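Local coordinates for protein inactive poly [ADP-ribose] polymerase RCD1 (Arabidopsis thaliana, PDB 5NGO) that carries an inactive poly(ADP-ribose) polymerase domain and is bound by a downy mildew effector that suppresses plant immunity, at residues Ala141-Gly153 / Tyr163-Phe175. Numbering follows the deposited sequence.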
loop_
_atom_site.group_PDB
_atom_site.type_symbol
_atom_site.label_atom_id
_atom_site.label_comp_id
_atom_site.label_asym_id
_atom_site.label_seq_id
_atom_site.Cartn_x
_atom_site.Cartn_y
_atom_site.Cartn_z
ATOM N N ALA A 141 -3.158 -18.605 -9.280
ATOM C CA ALA A 141 -2.783 -18.166 -10.630
ATOM C C ALA A 141 -3.445 -16.861 -11.102
ATOM O O ALA A 141 -3.288 -16.508 -12.268
ATOM C CB ALA A 141 -3.086 -19.282 -11.626
ATOM N N GLN A 142 -4.184 -16.153 -10.242
ATOM C CA GLN A 142 -4.868 -14.926 -10.683
ATOM C C GLN A 142 -3.847 -13.789 -10.735
ATOM O O GLN A 142 -3.083 -13.592 -9.794
ATOM C CB GLN A 142 -6.050 -14.559 -9.770
ATOM C CG GLN A 142 -6.968 -13.485 -10.339
ATOM C CD GLN A 142 -8.248 -13.264 -9.540
ATOM O OE1 GLN A 142 -8.509 -13.959 -8.570
ATOM N NE2 GLN A 142 -9.061 -12.293 -9.961
ATOM N N PHE A 143 -3.802 -13.091 -11.867
ATOM C CA PHE A 143 -2.962 -11.892 -12.038
ATOM C C PHE A 143 -3.752 -10.685 -12.567
ATOM O O PHE A 143 -3.174 -9.619 -12.790
ATOM C CB PHE A 143 -1.729 -12.199 -12.910
ATOM C CG PHE A 143 -2.050 -12.688 -14.303
ATOM C CD1 PHE A 143 -2.421 -14.015 -14.525
ATOM C CD2 PHE A 143 -1.931 -11.837 -15.401
ATOM C CE1 PHE A 143 -2.713 -14.477 -15.803
ATOM C CE2 PHE A 143 -2.202 -12.295 -16.688
ATOM C CZ PHE A 143 -2.594 -13.618 -16.889
ATOM N N PHE A 144 -5.067 -10.838 -12.711
ATOM C CA PHE A 144 -5.929 -9.743 -13.084
ATOM C C PHE A 144 -7.350 -9.917 -12.544
ATOM O O PHE A 144 -7.710 -10.957 -12.015
ATOM C CB PHE A 144 -5.906 -9.508 -14.603
ATOM C CG PHE A 144 -6.488 -10.634 -15.427
ATOM C CD1 PHE A 144 -5.674 -11.672 -15.875
ATOM C CD2 PHE A 144 -7.847 -10.653 -15.765
ATOM C CE1 PHE A 144 -6.198 -12.713 -16.659
ATOM C CE2 PHE A 144 -8.371 -11.696 -16.539
ATOM C CZ PHE A 144 -7.550 -12.723 -16.983
ATOM N N SER A 145 -8.131 -8.851 -12.657
ATOM C CA SER A 145 -9.517 -8.816 -12.237
ATOM C C SER A 145 -10.299 -10.049 -12.692
ATOM O O SER A 145 -10.308 -10.384 -13.869
ATOM C CB SER A 145 -10.181 -7.571 -12.819
ATOM O OG SER A 145 -11.486 -7.423 -12.308
ATOM N N GLY A 146 -10.956 -10.710 -11.748
ATOM C CA GLY A 146 -11.889 -11.796 -12.045
ATOM C C GLY A 146 -13.054 -11.444 -12.968
ATOM O O GLY A 146 -13.670 -12.340 -13.533
ATOM N N GLY A 147 -13.372 -10.154 -13.108
ATOM C CA GLY A 147 -14.310 -9.674 -14.118
ATOM C C GLY A 147 -14.232 -8.173 -14.358
ATOM O O GLY A 147 -13.692 -7.423 -13.541
ATOM N N GLU A 148 -14.830 -7.745 -15.467
ATOM C CA GLU A 148 -14.924 -6.335 -15.870
ATOM C C GLU A 148 -15.638 -5.444 -14.846
ATOM O O GLU A 148 -15.402 -4.243 -14.814
ATOM C CB GLU A 148 -15.666 -6.254 -17.209
ATOM C CG GLU A 148 -15.638 -4.919 -17.947
ATOM C CD GLU A 148 -16.171 -5.023 -19.366
ATOM O OE1 GLU A 148 -15.793 -5.979 -20.080
ATOM O OE2 GLU A 148 -16.960 -4.140 -19.791
ATOM N N GLU A 149 -16.527 -6.028 -14.046
ATOM C CA GLU A 149 -17.221 -5.287 -12.989
ATOM C C GLU A 149 -16.321 -4.934 -11.776
ATOM O O GLU A 149 -16.659 -4.025 -11.018
ATOM C CB GLU A 149 -18.489 -6.040 -12.527
ATOM C CG GLU A 149 -18.271 -7.319 -11.699
ATOM C CD GLU A 149 -18.264 -8.605 -12.504
ATOM O OE1 GLU A 149 -17.775 -8.629 -13.654
ATOM O OE2 GLU A 149 -18.722 -9.624 -11.948
ATOM N N TYR A 150 -15.202 -5.656 -11.613
ATOM C CA TYR A 150 -14.284 -5.474 -10.486
ATOM C C TYR A 150 -12.969 -4.762 -10.873
ATOM O O TYR A 150 -12.477 -4.901 -11.990
ATOM C CB TYR A 150 -13.930 -6.835 -9.859
ATOM C CG TYR A 150 -15.094 -7.626 -9.276
ATOM C CD1 TYR A 150 -15.916 -7.090 -8.279
ATOM C CD2 TYR A 150 -15.350 -8.941 -9.699
ATOM C CE1 TYR A 150 -16.974 -7.821 -7.745
ATOM C CE2 TYR A 150 -16.402 -9.684 -9.168
ATOM C CZ TYR A 150 -17.210 -9.114 -8.191
ATOM O OH TYR A 150 -18.243 -9.851 -7.665
ATOM N N ASP A 151 -12.404 -4.025 -9.913
ATOM C CA ASP A 151 -11.139 -3.326 -10.093
ATOM C C ASP A 151 -9.992 -4.094 -9.412
ATOM O O ASP A 151 -9.313 -4.873 -10.081
ATOM C CB ASP A 151 -11.277 -1.882 -9.618
ATOM C CG ASP A 151 -12.275 -1.097 -10.447
ATOM O OD1 ASP A 151 -12.104 -1.025 -11.682
ATOM O OD2 ASP A 151 -13.253 -0.562 -9.887
ATOM N N ASN A 152 -9.788 -3.900 -8.108
ATOM C CA ASN A 152 -8.697 -4.567 -7.366
ATOM C C ASN A 152 -9.293 -5.535 -6.328
ATOM O O ASN A 152 -10.501 -5.520 -6.083
ATOM C CB ASN A 152 -7.775 -3.513 -6.732
ATOM C CG ASN A 152 -6.998 -2.709 -7.797
ATOM O OD1 ASN A 152 -6.362 -3.265 -8.676
ATOM N ND2 ASN A 152 -7.071 -1.389 -7.709
ATOM N N GLY A 153 -8.452 -6.392 -5.748
ATOM C CA GLY A 153 -8.918 -7.522 -4.930
ATOM C C GLY A 153 -8.742 -7.337 -3.433
ATOM O O GLY A 153 -7.873 -6.579 -2.993
ATOM N N TYR A 163 -5.039 -6.127 0.594
ATOM C CA TYR A 163 -5.473 -5.719 -0.730
ATOM C C TYR A 163 -4.472 -6.235 -1.745
ATOM O O TYR A 163 -3.271 -6.303 -1.456
ATOM C CB TYR A 163 -5.515 -4.211 -0.834
ATOM C CG TYR A 163 -6.407 -3.500 0.160
ATOM C CD1 TYR A 163 -7.749 -3.785 0.254
ATOM C CD2 TYR A 163 -5.894 -2.499 0.977
ATOM C CE1 TYR A 163 -8.554 -3.162 1.212
ATOM C CE2 TYR A 163 -6.676 -1.837 1.884
ATOM C CZ TYR A 163 -8.025 -2.163 1.991
ATOM O OH TYR A 163 -8.803 -1.467 2.873
ATOM N N ILE A 164 -4.979 -6.634 -2.910
ATOM C CA ILE A 164 -4.137 -7.030 -4.038
ATOM C C ILE A 164 -4.461 -6.044 -5.139
ATOM O O ILE A 164 -5.612 -5.946 -5.557
ATOM C CB ILE A 164 -4.470 -8.450 -4.546
ATOM C CG1 ILE A 164 -4.366 -9.491 -3.431
ATOM C CG2 ILE A 164 -3.557 -8.834 -5.704
ATOM C CD1 ILE A 164 -2.952 -9.839 -3.038
ATOM N N VAL A 165 -3.458 -5.291 -5.583
ATOM C CA VAL A 165 -3.595 -4.427 -6.750
ATOM C C VAL A 165 -2.904 -5.143 -7.903
ATOM O O VAL A 165 -1.717 -5.496 -7.802
ATOM C CB VAL A 165 -2.974 -3.047 -6.505
ATOM C CG1 VAL A 165 -2.954 -2.224 -7.775
ATOM C CG2 VAL A 165 -3.724 -2.333 -5.399
ATOM N N TRP A 166 -3.647 -5.363 -8.994
ATOM C CA TRP A 166 -3.116 -6.138 -10.150
ATOM C C TRP A 166 -1.999 -5.366 -10.847
ATOM O O TRP A 166 -1.977 -4.139 -10.814
ATOM C CB TRP A 166 -4.219 -6.481 -11.152
ATOM C CG TRP A 166 -5.401 -7.104 -10.496
ATOM C CD1 TRP A 166 -6.662 -6.572 -10.377
ATOM C CD2 TRP A 166 -5.419 -8.345 -9.785
ATOM N NE1 TRP A 166 -7.463 -7.425 -9.669
ATOM C CE2 TRP A 166 -6.724 -8.516 -9.287
ATOM C CE3 TRP A 166 -4.457 -9.331 -9.531
ATOM C CZ2 TRP A 166 -7.100 -9.649 -8.560
ATOM C CZ3 TRP A 166 -4.821 -10.451 -8.809
ATOM C CH2 TRP A 166 -6.138 -10.606 -8.330
ATOM N N ASN A 167 -1.077 -6.089 -11.475
ATOM C CA ASN A 167 0.099 -5.473 -12.105
ATOM C C ASN A 167 -0.253 -4.338 -13.059
ATOM O O ASN A 167 0.364 -3.281 -12.989
ATOM C CB ASN A 167 0.958 -6.529 -12.794
ATOM C CG ASN A 167 1.784 -7.338 -11.796
ATOM O OD1 ASN A 167 1.592 -7.244 -10.584
ATOM N ND2 ASN A 167 2.707 -8.147 -12.298
ATOM N N ILE A 168 -1.270 -4.536 -13.878
ATOM C CA ILE A 168 -1.759 -3.517 -14.805
ATOM C C ILE A 168 -2.133 -2.183 -14.118
ATOM O O ILE A 168 -2.010 -1.113 -14.706
ATOM C CB ILE A 168 -2.951 -4.024 -15.688
ATOM C CG1 ILE A 168 -4.181 -4.482 -14.873
ATOM C CG2 ILE A 168 -2.510 -5.074 -16.693
ATOM C CD1 ILE A 168 -5.473 -4.367 -15.636
ATOM N N ASN A 169 -2.565 -2.258 -12.864
ATOM C CA ASN A 169 -3.037 -1.093 -12.123
ATOM C C ASN A 169 -1.983 -0.463 -11.208
ATOM O O ASN A 169 -2.268 0.551 -10.583
ATOM C CB ASN A 169 -4.255 -1.498 -11.286
ATOM C CG ASN A 169 -5.463 -1.900 -12.140
ATOM O OD1 ASN A 169 -5.594 -1.496 -13.293
ATOM N ND2 ASN A 169 -6.344 -2.711 -11.569
ATOM N N MET A 170 -0.767 -1.022 -11.138
ATOM C CA MET A 170 0.147 -0.626 -10.079
ATOM C C MET A 170 0.563 0.837 -10.152
ATOM O O MET A 170 0.757 1.474 -9.124
ATOM C CB MET A 170 1.380 -1.526 -10.022
ATOM C CG MET A 170 2.472 -1.197 -10.987
ATOM S SD MET A 170 3.955 -2.195 -10.664
ATOM C CE MET A 170 3.417 -3.828 -11.179
ATOM N N ASN A 171 0.686 1.372 -11.364
ATOM C CA ASN A 171 1.109 2.762 -11.545
ATOM C C ASN A 171 -0.024 3.773 -11.594
ATOM O O ASN A 171 0.219 4.958 -11.360
ATOM C CB ASN A 171 1.993 2.890 -12.785
ATOM C CG ASN A 171 3.375 2.277 -12.574
ATOM O OD1 ASN A 171 3.896 2.288 -11.471
ATOM N ND2 ASN A 171 3.960 1.714 -13.623
ATOM N N THR A 172 -1.241 3.319 -11.871
ATOM C CA THR A 172 -2.422 4.187 -11.896
ATOM C C THR A 172 -3.171 4.239 -10.563
ATOM O O THR A 172 -3.735 5.263 -10.226
ATOM C CB THR A 172 -3.412 3.693 -12.987
ATOM O OG1 THR A 172 -3.592 2.280 -12.872
ATOM C CG2 THR A 172 -2.900 4.001 -14.363
ATOM N N HIS A 173 -3.169 3.143 -9.817
ATOM C CA HIS A 173 -4.094 2.946 -8.692
ATOM C C HIS A 173 -3.397 3.003 -7.311
ATOM O O HIS A 173 -4.063 2.773 -6.299
ATOM C CB HIS A 173 -4.805 1.599 -8.882
ATOM C CG HIS A 173 -5.838 1.601 -9.971
ATOM N ND1 HIS A 173 -7.126 1.941 -9.685
ATOM C CD2 HIS A 173 -5.830 1.230 -11.278
ATOM C CE1 HIS A 173 -7.871 1.843 -10.777
ATOM N NE2 HIS A 173 -7.104 1.397 -11.751
ATOM N N ILE A 174 -2.092 3.309 -7.261
ATOM C CA ILE A 174 -1.363 3.420 -5.989
ATOM C C ILE A 174 -0.536 4.701 -5.957
ATOM O O ILE A 174 0.270 4.924 -6.844
ATOM C CB ILE A 174 -0.411 2.216 -5.753
ATOM C CG1 ILE A 174 -1.189 0.908 -5.797
ATOM C CG2 ILE A 174 0.316 2.364 -4.397
ATOM C CD1 ILE A 174 -0.326 -0.332 -5.785
ATOM N N PHE A 175 -0.745 5.537 -4.951
ATOM C CA PHE A 175 0.130 6.676 -4.726
ATOM C C PHE A 175 0.850 6.513 -3.372
ATOM O O PHE A 175 0.219 6.651 -2.330
ATOM C CB PHE A 175 -0.635 7.996 -4.758
ATOM C CG PHE A 175 0.216 9.180 -4.434
ATOM C CD1 PHE A 175 1.255 9.560 -5.262
ATOM C CD2 PHE A 175 0.003 9.899 -3.269
ATOM C CE1 PHE A 175 2.055 10.652 -4.958
ATOM C CE2 PHE A 175 0.803 11.001 -2.947
ATOM C CZ PHE A 175 1.827 11.369 -3.783
#
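W166 lies flat against the backbone of the 141-153 loop: F144 C sits 3.6 Å above the indole plane, over its centre, and S145 N rides over the same face nearer the rim. With CG beside its own backbone N (chi1 -51°), the indole is set between the loop backbone and I164 CG2, which backs its opposite face. At the ring's edge D151 O lies in plane, 3.2 Å from W166 CD1. Q142 completes the wrap around the benzo end. Q142 CG lies 3.6 Å from W166 CH2, and the extended chain beyond it carries the amide along the ring, nearly parallel to the indole, the planes 22° apart. Q142 NE2 is fixed there by bonds to F144 O, within its own loop, and to E134.

The polar half of the contact centres on N152. N169 ND2 gives a fairly straight bond (163°) to N152 OD1 at 2.9 Å, coming in tilted from the carbonyl plane, with the two amides turned almost perpendicular. A weak bond from W166 N reaches the same oxygen, so N152 OD1 links to both ends of the turn from W166 to N169, firmly at N169 and only weakly at W166. That turn is itself braced by W166 O accepting from N169 N. Next door, G153 and I164 form an antiparallel hydrogen-bonded pair, G153 N to I164 O and I164 N to G153 O each 2.9 Å.

Further out, D151 is anchored by N132 and a salt bridge to R57, while H173, beside N152, packs on Q49 and T53 of helix 37-57. The contact thus fastens a long loop to the sheet of the PARP catalytic fold, where strand 153-154 pairs with 162-165, which in turn lies against 98-102.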